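Peptidase S15/CocE/NonD (Thaumarchaeota archaeon SCGC AB-539-E09, PDB 4PF1) acts as a serine aminopeptidase of the alpha/beta hydrolase fold, probably cleaving residues from the amino-terminal end of peptides. Local coordinates at residues P40-V45 with H133-Y138; Y103-V106 with G111-G114; Y438-T443 with Q461-S466; G454-D459 with S578-L583. All coordinates share one frame; numbering follows the deposited sequence.

Contact 1. Residues P40-V45 with H133-Y138; sequences PMRDGV and HSTDTY
M41 begins a type I beta turn that ends at G44, and its CA stands 6.2 Å from the CA of D136 in helix 133-147. M41 reaches for the helix: CG lies anti to the carbonyl carbon (chi1 -59°), and the bend at chi2 brings SD to 3.4 Å from D136 O while CG sits 3.5 Å from D136 OD1. An unbranched, flexible thioether suits a place that must follow a helix backbone and pass a carboxylate, whose OD1 is engaged in a salt bridge with R107. Replacing M41 by alanine would probably open a gap between the turn and the helix alongside D136. The turn belongs to the beta hairpin joining strands 32-40 and 46-54 at one border of the alpha/beta hydrolase sheet, with M41 N bonded to V45 O at 2.8 Å. G44 suits its end, since at phi 92° a CB would be jammed against the carbonyl oxygen of D43. Farther out, R42 lays one face of its guanidinium over T135, CZ being 3.7 Å from T135 CB. NH1 comes 3.6 Å from Y138 CD1, with the guanidinium and the ring nearly perpendicular (86°), and is salt-bridged to D139 one residue along the same helix.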
loop_
_atom_site.group_PDB
_atom_site.type_symbol
_atom_site.label_atom_id
_atom_site.label_comp_id
_atom_site.label_asym_id
_atom_site.label_seq_id
_atom_site.Cartn_x
_atom_site.Cartn_y
_atom_site.Cartn_z
ATOM N N PRO A 40 12.845 -25.396 -40.785
ATOM C CA PRO A 40 13.519 -26.698 -40.699
ATOM C C PRO A 40 15.028 -26.543 -40.534
ATOM O O PRO A 40 15.664 -25.787 -41.276
ATOM C CB PRO A 40 13.166 -27.384 -42.031
ATOM C CG PRO A 40 12.346 -26.387 -42.816
ATOM C CD PRO A 40 12.512 -25.055 -42.179
ATOM N N MET A 41 15.604 -27.274 -39.564
ATOM C CA MET A 41 17.047 -27.280 -39.327
ATOM C C MET A 41 17.715 -28.255 -40.310
ATOM O O MET A 41 17.010 -28.911 -41.083
ATOM C CB MET A 41 17.359 -27.647 -37.857
ATOM C CG MET A 41 16.729 -26.693 -36.833
ATOM S SD MET A 41 17.369 -25.000 -36.921
ATOM C CE MET A 41 16.019 -24.172 -37.646
ATOM N N ARG A 42 19.065 -28.345 -40.293
ATOM C CA ARG A 42 19.836 -29.217 -41.202
ATOM C C ARG A 42 19.512 -30.724 -41.022
ATOM O O ARG A 42 19.826 -31.525 -41.911
ATOM C CB ARG A 42 21.351 -28.978 -41.046
ATOM C CG ARG A 42 21.887 -29.232 -39.634
ATOM C CD ARG A 42 23.304 -28.733 -39.477
ATOM N NE ARG A 42 23.396 -27.277 -39.593
ATOM C CZ ARG A 42 24.539 -26.609 -39.680
ATOM N NH1 ARG A 42 24.535 -25.288 -39.783
ATOM N NH2 ARG A 42 25.696 -27.256 -39.666
ATOM N N ASP A 43 18.893 -31.102 -39.881
ATOM C CA ASP A 43 18.520 -32.494 -39.623
ATOM C C ASP A 43 17.005 -32.726 -39.862
ATOM O O ASP A 43 16.505 -33.828 -39.629
ATOM C CB ASP A 43 18.943 -32.922 -38.200
ATOM C CG ASP A 43 18.216 -32.233 -37.059
ATOM O OD1 ASP A 43 17.724 -31.093 -37.262
ATOM O OD2 ASP A 43 18.179 -32.807 -35.951
ATOM N N GLY A 44 16.310 -31.695 -40.351
ATOM C CA GLY A 44 14.885 -31.771 -40.664
ATOM C C GLY A 44 13.954 -31.350 -39.541
ATOM O O GLY A 44 12.773 -31.091 -39.783
ATOM N N VAL A 45 14.475 -31.285 -38.302
ATOM C CA VAL A 45 13.711 -30.883 -37.112
ATOM C C VAL A 45 13.321 -29.391 -37.241
ATOM O O VAL A 45 14.167 -28.566 -37.579
ATOM C CB VAL A 45 14.515 -31.187 -35.822
ATOM C CG1 VAL A 45 13.815 -30.645 -34.582
ATOM C CG2 VAL A 45 14.768 -32.687 -35.684
ATOM N N HIS A 133 23.060 -25.478 -30.363
ATOM C CA HIS A 133 22.468 -24.138 -30.456
ATOM C C HIS A 133 23.123 -23.289 -31.550
ATOM O O HIS A 133 22.424 -22.506 -32.183
ATOM C CB HIS A 133 22.528 -23.406 -29.113
ATOM C CG HIS A 133 21.486 -23.855 -28.138
ATOM N ND1 HIS A 133 20.171 -23.441 -28.246
ATOM C CD2 HIS A 133 21.604 -24.656 -27.054
ATOM C CE1 HIS A 133 19.533 -24.005 -27.235
ATOM N NE2 HIS A 133 20.355 -24.742 -26.488
ATOM N N SER A 134 24.443 -23.463 -31.797
ATOM C CA SER A 134 25.159 -22.700 -32.826
ATOM C C SER A 134 24.761 -23.128 -34.252
ATOM O O SER A 134 24.645 -22.266 -35.123
ATOM C CB SER A 134 26.672 -22.804 -32.640
ATOM O OG SER A 134 27.183 -24.075 -32.998
ATOM N N THR A 135 24.549 -24.442 -34.491
ATOM C CA THR A 135 24.149 -24.935 -35.820
ATOM C C THR A 135 22.700 -24.561 -36.088
ATOM O O THR A 135 22.366 -24.177 -37.213
ATOM C CB THR A 135 24.389 -26.452 -35.983
ATOM O OG1 THR A 135 23.382 -27.193 -35.290
ATOM C CG2 THR A 135 25.769 -26.879 -35.535
ATOM N N ASP A 136 21.839 -24.662 -35.051
ATOM C CA ASP A 136 20.429 -24.282 -35.133
ATOM C C ASP A 136 20.302 -22.775 -35.401
ATOM O O ASP A 136 19.478 -22.372 -36.225
ATOM C CB ASP A 136 19.670 -24.682 -33.850
ATOM C CG ASP A 136 19.292 -26.161 -33.761
ATOM O OD1 ASP A 136 19.489 -26.893 -34.762
ATOM O OD2 ASP A 136 18.770 -26.577 -32.705
ATOM N N THR A 137 21.172 -21.957 -34.760
ATOM C CA THR A 137 21.224 -20.500 -34.954
ATOM C C THR A 137 21.615 -20.175 -36.396
ATOM O O THR A 137 20.987 -19.309 -37.010
ATOM C CB THR A 137 22.206 -19.857 -33.966
ATOM O OG1 THR A 137 21.738 -20.074 -32.639
ATOM C CG2 THR A 137 22.391 -18.368 -34.207
ATOM N N TYR A 138 22.659 -20.867 -36.932
ATOM C CA TYR A 138 23.128 -20.664 -38.308
ATOM C C TYR A 138 21.996 -20.926 -39.311
ATOM O O TYR A 138 21.817 -20.141 -40.243
ATOM C CB TYR A 138 24.349 -21.565 -38.627
ATOM C CG TYR A 138 24.924 -21.331 -40.009
ATOM C CD1 TYR A 138 24.389 -21.966 -41.127
ATOM C CD2 TYR A 138 25.993 -20.463 -40.202
ATOM C CE1 TYR A 138 24.884 -21.721 -42.406
ATOM C CE2 TYR A 138 26.509 -20.222 -41.476
ATOM C CZ TYR A 138 25.949 -20.853 -42.575
ATOM O OH TYR A 138 26.444 -20.611 -43.832
#

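Contact 2. Residues Y103-V106 with G111-G114; sequences YQDV and GSEG
D105 and S112 turn their CB atoms toward each other, and the serine hydroxyl comes up against the base of the aspartate side chain. The S112 hydroxyl goes to the backbone: OG donates to D105 O at 2.7 Å, coming from above the carbonyl plane, 55° out of it. That approach also places OG 3.2 Å from D105 CB, so the hydroxyl is tucked close against the start of the aspartate side chain. Behind it, S112 CB rests 3.5 Å from V106 O. The same OG is hydrogen-bonded to N48 N, so a single serine oxygen gives one bond and takes another in a buried place, which a small hydroxyl-bearing residue can do without bulk.

The D105 carboxylate serves G111 instead. With CG anti to its own carbonyl carbon, it swings to the G111 side, where OD2 receives G111 N at 3.1 Å. The N-H is met at 140°, and the donor lies 60° out of the carboxylate plane. OD2 also takes N48 ND2, while OD1 accepts A71 N, so both oxygens are supplied with donors, which probably helps to hold the buried carboxylate. Glycine fits at G111 because a CB there would come within 2.9 Å of OD2.

These bonds hold the chain where it turns back just after strand 100-105, which in the central sheet of the hydrolase fold runs between strands 46-54 and 60-67. N48 belongs to the first of these, V106 pairs through its backbone with T67 of the second, and A71 starts helix 71-74.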
loop_
_atom_site.group_PDB
_atom_site.type_symbol
_atom_site.label_atom_id
_atom_site.label_comp_id
_atom_site.label_asym_id
_atom_site.label_seq_id
_atom_site.Cartn_x
_atom_site.Cartn_y
_atom_site.Cartn_z
ATOM N N TYR A 103 11.618 -14.034 -32.055
ATOM C CA TYR A 103 11.730 -14.933 -30.906
ATOM C C TYR A 103 11.516 -16.352 -31.371
ATOM O O TYR A 103 10.533 -16.635 -32.063
ATOM C CB TYR A 103 10.737 -14.561 -29.794
ATOM C CG TYR A 103 11.289 -13.541 -28.827
ATOM C CD1 TYR A 103 11.438 -12.206 -29.200
ATOM C CD2 TYR A 103 11.689 -13.910 -27.546
ATOM C CE1 TYR A 103 11.983 -11.268 -28.327
ATOM C CE2 TYR A 103 12.211 -12.975 -26.655
ATOM C CZ TYR A 103 12.362 -11.656 -27.053
ATOM O OH TYR A 103 12.898 -10.733 -26.195
ATOM N N GLN A 104 12.450 -17.244 -31.038
ATOM C CA GLN A 104 12.361 -18.627 -31.476
ATOM C C GLN A 104 12.399 -19.580 -30.299
ATOM O O GLN A 104 13.236 -19.422 -29.406
ATOM C CB GLN A 104 13.506 -18.950 -32.461
ATOM C CG GLN A 104 13.487 -20.387 -32.994
ATOM C CD GLN A 104 14.695 -20.699 -33.830
ATOM O OE1 GLN A 104 15.819 -20.811 -33.326
ATOM N NE2 GLN A 104 14.481 -20.893 -35.119
ATOM N N ASP A 105 11.514 -20.597 -30.311
ATOM C CA ASP A 105 11.547 -21.651 -29.303
ATOM C C ASP A 105 12.766 -22.517 -29.577
ATOM O O ASP A 105 12.947 -22.968 -30.715
ATOM C CB ASP A 105 10.262 -22.508 -29.337
ATOM C CG ASP A 105 8.998 -21.847 -28.808
ATOM O OD1 ASP A 105 9.083 -21.138 -27.779
ATOM O OD2 ASP A 105 7.911 -22.120 -29.363
ATOM N N VAL A 106 13.639 -22.704 -28.570
ATOM C CA VAL A 106 14.821 -23.559 -28.733
ATOM C C VAL A 106 14.358 -25.007 -28.955
ATOM O O VAL A 106 13.221 -25.349 -28.606
ATOM C CB VAL A 106 15.833 -23.458 -27.555
ATOM C CG1 VAL A 106 16.397 -22.045 -27.421
ATOM C CG2 VAL A 106 15.218 -23.935 -26.239
ATOM N N GLY A 111 6.647 -24.895 -28.804
ATOM C CA GLY A 111 6.228 -25.036 -30.195
ATOM C C GLY A 111 7.202 -25.759 -31.101
ATOM O O GLY A 111 6.834 -26.144 -32.215
ATOM N N SER A 112 8.461 -25.922 -30.652
ATOM C CA SER A 112 9.510 -26.555 -31.453
ATOM C C SER A 112 9.533 -28.069 -31.306
ATOM O O SER A 112 9.146 -28.609 -30.266
ATOM C CB SER A 112 10.879 -25.994 -31.086
ATOM O OG SER A 112 11.025 -24.658 -31.528
ATOM N N GLU A 113 10.021 -28.747 -32.358
ATOM C CA GLU A 113 10.200 -30.195 -32.398
ATOM C C GLU A 113 11.554 -30.566 -31.793
ATOM O O GLU A 113 12.320 -29.681 -31.390
ATOM C CB GLU A 113 10.120 -30.700 -33.854
ATOM C CG GLU A 113 8.739 -30.609 -34.475
ATOM C CD GLU A 113 8.687 -30.875 -35.968
ATOM O OE1 GLU A 113 9.759 -31.057 -36.589
ATOM O OE2 GLU A 113 7.564 -30.900 -36.519
ATOM N N GLY A 114 11.852 -31.861 -31.776
ATOM C CA GLY A 114 13.121 -32.384 -31.291
ATOM C C GLY A 114 13.160 -32.653 -29.805
ATOM O O GLY A 114 12.167 -32.446 -29.094
#

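Contact 3. Residues Y438-T443 with Q461-S466; sequences YRQRPT and QRHTAS
Q440 and H463 meet through first torsions of opposite sense: H463 carries CG between its backbone N and carbonyl carbon (chi1 75°), while Q440 sets CG anti to its carbonyl carbon (chi1 -73°) and runs on extended. The two side chains slide past each other in opposite directions. Q440 CG lies over the imidazole in a CH-pi contact, 4.0 Å from the ring centroid and 19° off the normal, and OE1 passes on to 3.7 Å from H463 CB. The methylenes of Q440 suit this contact, and histidine suits its place because its ring takes the CH-pi contact on a face while NE2 reaches a water. The opposite face of the ring is covered by T464 CG2, so the imidazole is sandwiched between aliphatic groups.

Its edge faces Y438 O, which is too far for a direct bond, and water fills the interval. One water is hydrogen-bonded to Y438 O at 2.6 Å, to H463 NE2 at 3.2 Å and to Q461 NE2, from which it accepts. A second joins Y438 O (2.7 Å) to Q461 OE1 (2.8 Å). The Q461 amide thus grips both waters, one with its nitrogen and one with its oxygen, and OE1 is further bonded to K506 NZ.

Q461 also occupies the N-cap position of the short helix 462-465, and Q440 packs on Q440 of the second subunit. Water thus joins a long loop to a short helix in the non-catalytic C-terminal domain of the S15 family, at an interface with the second subunit.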
loop_
_atom_site.group_PDB
_atom_site.type_symbol
_atom_site.label_atom_id
_atom_site.label_comp_id
_atom_site.label_asym_id
_atom_site.label_seq_id
_atom_site.Cartn_x
_atom_site.Cartn_y
_atom_site.Cartn_z
ATOM N N TYR A 438 18.362 -17.953 4.825
ATOM C CA TYR A 438 19.024 -16.997 3.915
ATOM C C TYR A 438 18.267 -15.669 3.869
ATOM O O TYR A 438 18.854 -14.629 3.569
ATOM C CB TYR A 438 19.212 -17.593 2.501
ATOM C CG TYR A 438 18.027 -17.489 1.563
ATOM C CD1 TYR A 438 16.879 -18.248 1.773
ATOM C CD2 TYR A 438 18.110 -16.750 0.385
ATOM C CE1 TYR A 438 15.803 -18.196 0.884
ATOM C CE2 TYR A 438 17.050 -16.707 -0.522
ATOM C CZ TYR A 438 15.895 -17.427 -0.266
ATOM O OH TYR A 438 14.853 -17.389 -1.162
ATOM N N ARG A 439 16.972 -15.713 4.199
ATOM C CA ARG A 439 16.093 -14.557 4.305
ATOM C C ARG A 439 15.208 -14.738 5.505
ATOM O O ARG A 439 15.116 -15.853 6.032
ATOM C CB ARG A 439 15.226 -14.413 3.053
ATOM C CG ARG A 439 15.974 -14.117 1.780
ATOM C CD ARG A 439 14.998 -13.706 0.706
ATOM N NE ARG A 439 14.727 -12.268 0.755
ATOM C CZ ARG A 439 13.747 -11.669 0.090
ATOM N NH1 ARG A 439 12.918 -12.377 -0.668
ATOM N NH2 ARG A 439 13.587 -10.358 0.176
ATOM N N GLN A 440 14.496 -13.672 5.910
ATOM C CA GLN A 440 13.535 -13.748 7.003
ATOM C C GLN A 440 12.370 -14.641 6.581
ATOM O O GLN A 440 11.987 -14.647 5.408
ATOM C CB GLN A 440 13.050 -12.347 7.415
ATOM C CG GLN A 440 14.115 -11.557 8.189
ATOM C CD GLN A 440 13.592 -10.289 8.821
ATOM O OE1 GLN A 440 13.812 -10.029 10.007
ATOM N NE2 GLN A 440 12.947 -9.439 8.034
ATOM N N ARG A 441 11.880 -15.466 7.508
ATOM C CA ARG A 441 10.807 -16.404 7.210
ATOM C C ARG A 441 9.442 -15.703 7.216
ATOM O O ARG A 441 9.299 -14.676 7.881
ATOM C CB ARG A 441 10.846 -17.596 8.169
ATOM C CG ARG A 441 11.823 -18.654 7.681
ATOM C CD ARG A 441 12.137 -19.673 8.738
ATOM N NE ARG A 441 11.095 -20.689 8.843
ATOM C CZ ARG A 441 10.912 -21.452 9.911
ATOM N NH1 ARG A 441 9.954 -22.368 9.922
ATOM N NH2 ARG A 441 11.690 -21.310 10.978
ATOM N N PRO A 442 8.457 -16.166 6.395
ATOM C CA PRO A 442 8.474 -17.375 5.541
ATOM C C PRO A 442 9.245 -17.210 4.222
ATOM O O PRO A 442 9.146 -16.172 3.561
ATOM C CB PRO A 442 6.984 -17.630 5.283
ATOM C CG PRO A 442 6.368 -16.259 5.306
ATOM C CD PRO A 442 7.135 -15.502 6.365
ATOM N N THR A 443 10.012 -18.245 3.837
ATOM C CA THR A 443 10.727 -18.237 2.556
ATOM C C THR A 443 9.815 -18.869 1.505
ATOM O O THR A 443 9.248 -19.942 1.739
ATOM C CB THR A 443 12.098 -18.928 2.643
ATOM O OG1 THR A 443 11.921 -20.298 3.001
ATOM C CG2 THR A 443 13.051 -18.231 3.617
ATOM N N GLN A 461 20.860 -7.493 6.874
ATOM C CA GLN A 461 21.478 -8.655 7.502
ATOM C C GLN A 461 21.496 -8.533 9.041
ATOM O O GLN A 461 22.204 -9.293 9.705
ATOM C CB GLN A 461 22.895 -8.892 6.932
ATOM C CG GLN A 461 22.911 -9.275 5.432
ATOM C CD GLN A 461 22.059 -10.485 5.112
ATOM O OE1 GLN A 461 22.367 -11.615 5.502
ATOM N NE2 GLN A 461 20.959 -10.274 4.391
ATOM N N ARG A 462 20.655 -7.646 9.605
ATOM C CA ARG A 462 20.537 -7.491 11.058
ATOM C C ARG A 462 19.941 -8.754 11.721
ATOM O O ARG A 462 20.274 -9.040 12.874
ATOM C CB ARG A 462 19.693 -6.257 11.417
ATOM C CG ARG A 462 20.518 -4.976 11.564
ATOM C CD ARG A 462 19.677 -3.775 11.967
ATOM N NE ARG A 462 18.750 -3.374 10.908
ATOM C CZ ARG A 462 18.224 -2.158 10.786
ATOM N NH1 ARG A 462 18.534 -1.204 11.654
ATOM N NH2 ARG A 462 17.395 -1.885 9.787
ATOM N N HIS A 463 19.087 -9.521 10.980
ATOM C CA HIS A 463 18.432 -10.734 11.490
ATOM C C HIS A 463 19.440 -11.863 11.783
ATOM O O HIS A 463 19.220 -12.649 12.704
ATOM C CB HIS A 463 17.303 -11.212 10.549
ATOM C CG HIS A 463 17.752 -11.878 9.279
ATOM N ND1 HIS A 463 17.737 -13.260 9.145
ATOM C CD2 HIS A 463 18.127 -11.330 8.099
ATOM C CE1 HIS A 463 18.131 -13.505 7.905
ATOM N NE2 HIS A 463 18.386 -12.378 7.239
ATOM N N THR A 464 20.566 -11.894 11.053
ATOM C CA THR A 464 21.627 -12.874 11.278
ATOM C C THR A 464 22.692 -12.307 12.225
ATOM O O THR A 464 23.386 -13.074 12.885
ATOM C CB THR A 464 22.256 -13.324 9.948
ATOM O OG1 THR A 464 22.634 -12.180 9.188
ATOM C CG2 THR A 464 21.331 -14.198 9.136
ATOM N N ALA A 465 22.814 -10.966 12.300
ATOM C CA ALA A 465 23.811 -10.284 13.138
ATOM C C ALA A 465 23.687 -10.634 14.631
ATOM O O ALA A 465 24.712 -10.767 15.305
ATOM C CB ALA A 465 23.706 -8.780 12.956
ATOM N N SER A 466 22.444 -10.772 15.147
ATOM C CA SER A 466 22.205 -11.063 16.566
ATOM C C SER A 466 22.268 -12.564 16.877
ATOM O O SER A 466 22.235 -12.937 18.050
ATOM C CB SER A 466 20.857 -10.504 17.007
ATOM O OG SER A 466 19.791 -11.140 16.321
HETATM O O HOH W 1 18.608 -12.060 4.055
HETATM O O HOH W 2 21.394 -13.924 4.303
#

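Contact 4. Residues G454-D459 with S578-L583; sequences GEWLVD and SSWFPL
W456 and W580 meet as an offset edge-to-face pair. W456 has chi1 107° and W580 has chi1 -126°; both lie away from the staggered positions, consistent with packing around the buried indoles. The six-membered rings are 5.5 Å apart between centroids, with planes at 74°. W456 CH2, the far corner of its indole, stands over the benzo part of W580 toward its rim, 3.7 Å from W580 CZ2 and 3.8 Å from W580 CE2. Tryptophan suits both places because a long, flat side chain spans widely separated backbones: W456 CA and W580 CA are 12.4 Å apart.

L583 adds an aliphatic partner. Its CG is anti to the backbone N, which directs the branch toward W456, where L583 CD2 comes 3.7 Å from W456 CZ2, beside the corner that touches W580. The W456 indole is therefore met at its far end by an aromatic and a methyl group together, while L457 CD2 covers one face within its own segment. Exchanging W456 for an alanine would probably leave a sizeable gap, with the W580 face and L583 CD2 deprived of their aromatic partner.

A cis peptide before P582 lies in the loop that carries W580 and L583 after strand 571-577 of the non-catalytic C-terminal domain. W580 rests on V504 of strand 502-510 and on A530 and I532 of strand 525-534, W456 on M527 of the latter, and F581 and P582 pack on helix 231-238, a helix of the S15 catalytic part.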
loop_
_atom_site.group_PDB
_atom_site.type_symbol
_atom_site.label_atom_id
_atom_site.label_comp_id
_atom_site.label_asym_id
_atom_site.label_seq_id
_atom_site.Cartn_x
_atom_site.Cartn_y
_atom_site.Cartn_z
ATOM N N GLY A 454 14.071 -11.067 -6.276
ATOM C CA GLY A 454 14.882 -10.129 -7.042
ATOM C C GLY A 454 15.567 -9.072 -6.201
ATOM O O GLY A 454 16.530 -8.457 -6.656
ATOM N N GLU A 455 15.089 -8.860 -4.956
ATOM C CA GLU A 455 15.634 -7.844 -4.049
ATOM C C GLU A 455 16.509 -8.444 -2.932
ATOM O O GLU A 455 17.118 -7.689 -2.177
ATOM C CB GLU A 455 14.486 -7.033 -3.390
ATOM C CG GLU A 455 13.339 -6.635 -4.310
ATOM C CD GLU A 455 12.180 -5.907 -3.644
ATOM O OE1 GLU A 455 11.386 -5.273 -4.374
ATOM O OE2 GLU A 455 12.060 -5.971 -2.398
ATOM N N TRP A 456 16.558 -9.784 -2.816
ATOM C CA TRP A 456 17.197 -10.495 -1.705
ATOM C C TRP A 456 18.694 -10.191 -1.494
ATOM O O TRP A 456 19.122 -10.157 -0.341
ATOM C CB TRP A 456 16.926 -12.012 -1.794
ATOM C CG TRP A 456 18.061 -12.913 -2.199
ATOM C CD1 TRP A 456 18.208 -13.538 -3.403
ATOM C CD2 TRP A 456 19.035 -13.500 -1.323
ATOM N NE1 TRP A 456 19.263 -14.421 -3.354
ATOM C CE2 TRP A 456 19.802 -14.404 -2.093
ATOM C CE3 TRP A 456 19.370 -13.313 0.030
ATOM C CZ2 TRP A 456 20.893 -15.101 -1.563
ATOM C CZ3 TRP A 456 20.450 -14.005 0.554
ATOM C CH2 TRP A 456 21.193 -14.894 -0.234
ATOM N N LEU A 457 19.469 -9.914 -2.557
ATOM C CA LEU A 457 20.902 -9.655 -2.380
ATOM C C LEU A 457 21.216 -8.300 -1.700
ATOM O O LEU A 457 22.369 -8.074 -1.325
ATOM C CB LEU A 457 21.681 -9.798 -3.698
ATOM C CG LEU A 457 21.916 -11.248 -4.171
ATOM C CD1 LEU A 457 22.772 -11.271 -5.405
ATOM C CD2 LEU A 457 22.569 -12.105 -3.077
ATOM N N VAL A 458 20.197 -7.432 -1.490
ATOM C CA VAL A 458 20.389 -6.165 -0.769
ATOM C C VAL A 458 19.615 -6.200 0.578
ATOM O O VAL A 458 19.452 -5.163 1.224
ATOM C CB VAL A 458 20.073 -4.886 -1.610
ATOM C CG1 VAL A 458 21.000 -4.779 -2.815
ATOM C CG2 VAL A 458 18.607 -4.823 -2.038
ATOM N N ASP A 459 19.198 -7.411 1.020
ATOM C CA ASP A 459 18.474 -7.624 2.283
ATOM C C ASP A 459 19.248 -7.104 3.493
ATOM O O ASP A 459 20.479 -7.168 3.520
ATOM C CB ASP A 459 18.204 -9.125 2.500
ATOM C CG ASP A 459 16.861 -9.648 2.029
ATOM O OD1 ASP A 459 16.111 -8.877 1.386
ATOM O OD2 ASP A 459 16.560 -10.827 2.299
ATOM N N SER A 578 27.581 -20.810 8.556
ATOM C CA SER A 578 27.824 -22.138 7.978
ATOM C C SER A 578 26.605 -22.754 7.250
ATOM O O SER A 578 26.648 -23.931 6.868
ATOM C CB SER A 578 28.323 -23.096 9.051
ATOM O OG SER A 578 29.666 -22.817 9.404
ATOM N N SER A 579 25.548 -21.958 7.029
ATOM C CA SER A 579 24.344 -22.380 6.308
ATOM C C SER A 579 23.626 -21.167 5.714
ATOM O O SER A 579 23.758 -20.056 6.228
ATOM C CB SER A 579 23.405 -23.177 7.213
ATOM O OG SER A 579 23.101 -22.496 8.416
ATOM N N TRP A 580 22.908 -21.387 4.601
ATOM C CA TRP A 580 22.168 -20.385 3.823
ATOM C C TRP A 580 20.951 -21.102 3.233
ATOM O O TRP A 580 20.903 -21.389 2.038
ATOM C CB TRP A 580 23.095 -19.834 2.717
ATOM C CG TRP A 580 23.260 -18.344 2.661
ATOM C CD1 TRP A 580 22.670 -17.409 3.463
ATOM C CD2 TRP A 580 24.057 -17.619 1.715
ATOM N NE1 TRP A 580 23.059 -16.144 3.082
ATOM C CE2 TRP A 580 23.904 -16.243 2.005
ATOM C CE3 TRP A 580 24.895 -17.998 0.652
ATOM C CZ2 TRP A 580 24.564 -15.248 1.274
ATOM C CZ3 TRP A 580 25.546 -17.011 -0.073
ATOM C CH2 TRP A 580 25.372 -15.655 0.233
ATOM N N PHE A 581 19.994 -21.436 4.105
ATOM C CA PHE A 581 18.859 -22.324 3.855
ATOM C C PHE A 581 17.509 -21.581 3.647
ATOM O O PHE A 581 17.300 -20.543 4.266
ATOM C CB PHE A 581 18.756 -23.273 5.068
ATOM C CG PHE A 581 18.000 -24.552 4.850
ATOM C CD1 PHE A 581 18.581 -25.614 4.168
ATOM C CD2 PHE A 581 16.703 -24.701 5.328
ATOM C CE1 PHE A 581 17.870 -26.797 3.945
ATOM C CE2 PHE A 581 15.994 -25.885 5.108
ATOM C CZ PHE A 581 16.586 -26.928 4.423
ATOM N N PRO A 582 16.557 -22.089 2.806
ATOM C CA PRO A 582 16.573 -23.346 2.031
ATOM C C PRO A 582 17.174 -23.238 0.627
ATOM O O PRO A 582 17.221 -24.250 -0.073
ATOM C CB PRO A 582 15.088 -23.710 1.961
ATOM C CG PRO A 582 14.397 -22.378 1.879
ATOM C CD PRO A 582 15.254 -21.402 2.670
ATOM N N LEU A 583 17.616 -22.025 0.207
ATOM C CA LEU A 583 18.225 -21.802 -1.114
ATOM C C LEU A 583 19.340 -22.823 -1.353
ATOM O O LEU A 583 19.319 -23.517 -2.364
ATOM C CB LEU A 583 18.756 -20.354 -1.243
ATOM C CG LEU A 583 19.459 -19.960 -2.571
ATOM C CD1 LEU A 583 18.610 -20.327 -3.810
ATOM C CD2 LEU A 583 19.786 -18.485 -2.589
#

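Contacts 1 and 2 belong to the hydrolase domain, contact 1 at the sheet's border hairpin and contact 2 at the end of interior strand 100-105; they touch where V45 CG1 packs on E113 and G114, with contact 2 nested in contact 1's loop. Contacts 3 and 4 sit across the chain's centre in the C-terminal domain, their centres about 8 Å apart, joined by the R439-D459 salt bridge. Contacts 2 and 4 are buried but unlike: hydroxyl and carboxylate bonds tie a chain reversal in one, whereas aromatic and aliphatic surfaces meet in the other. Contacts 1 and 3 are partly buried, the first pairing a thioether and a guanidinium with a helix, the second using ordered water.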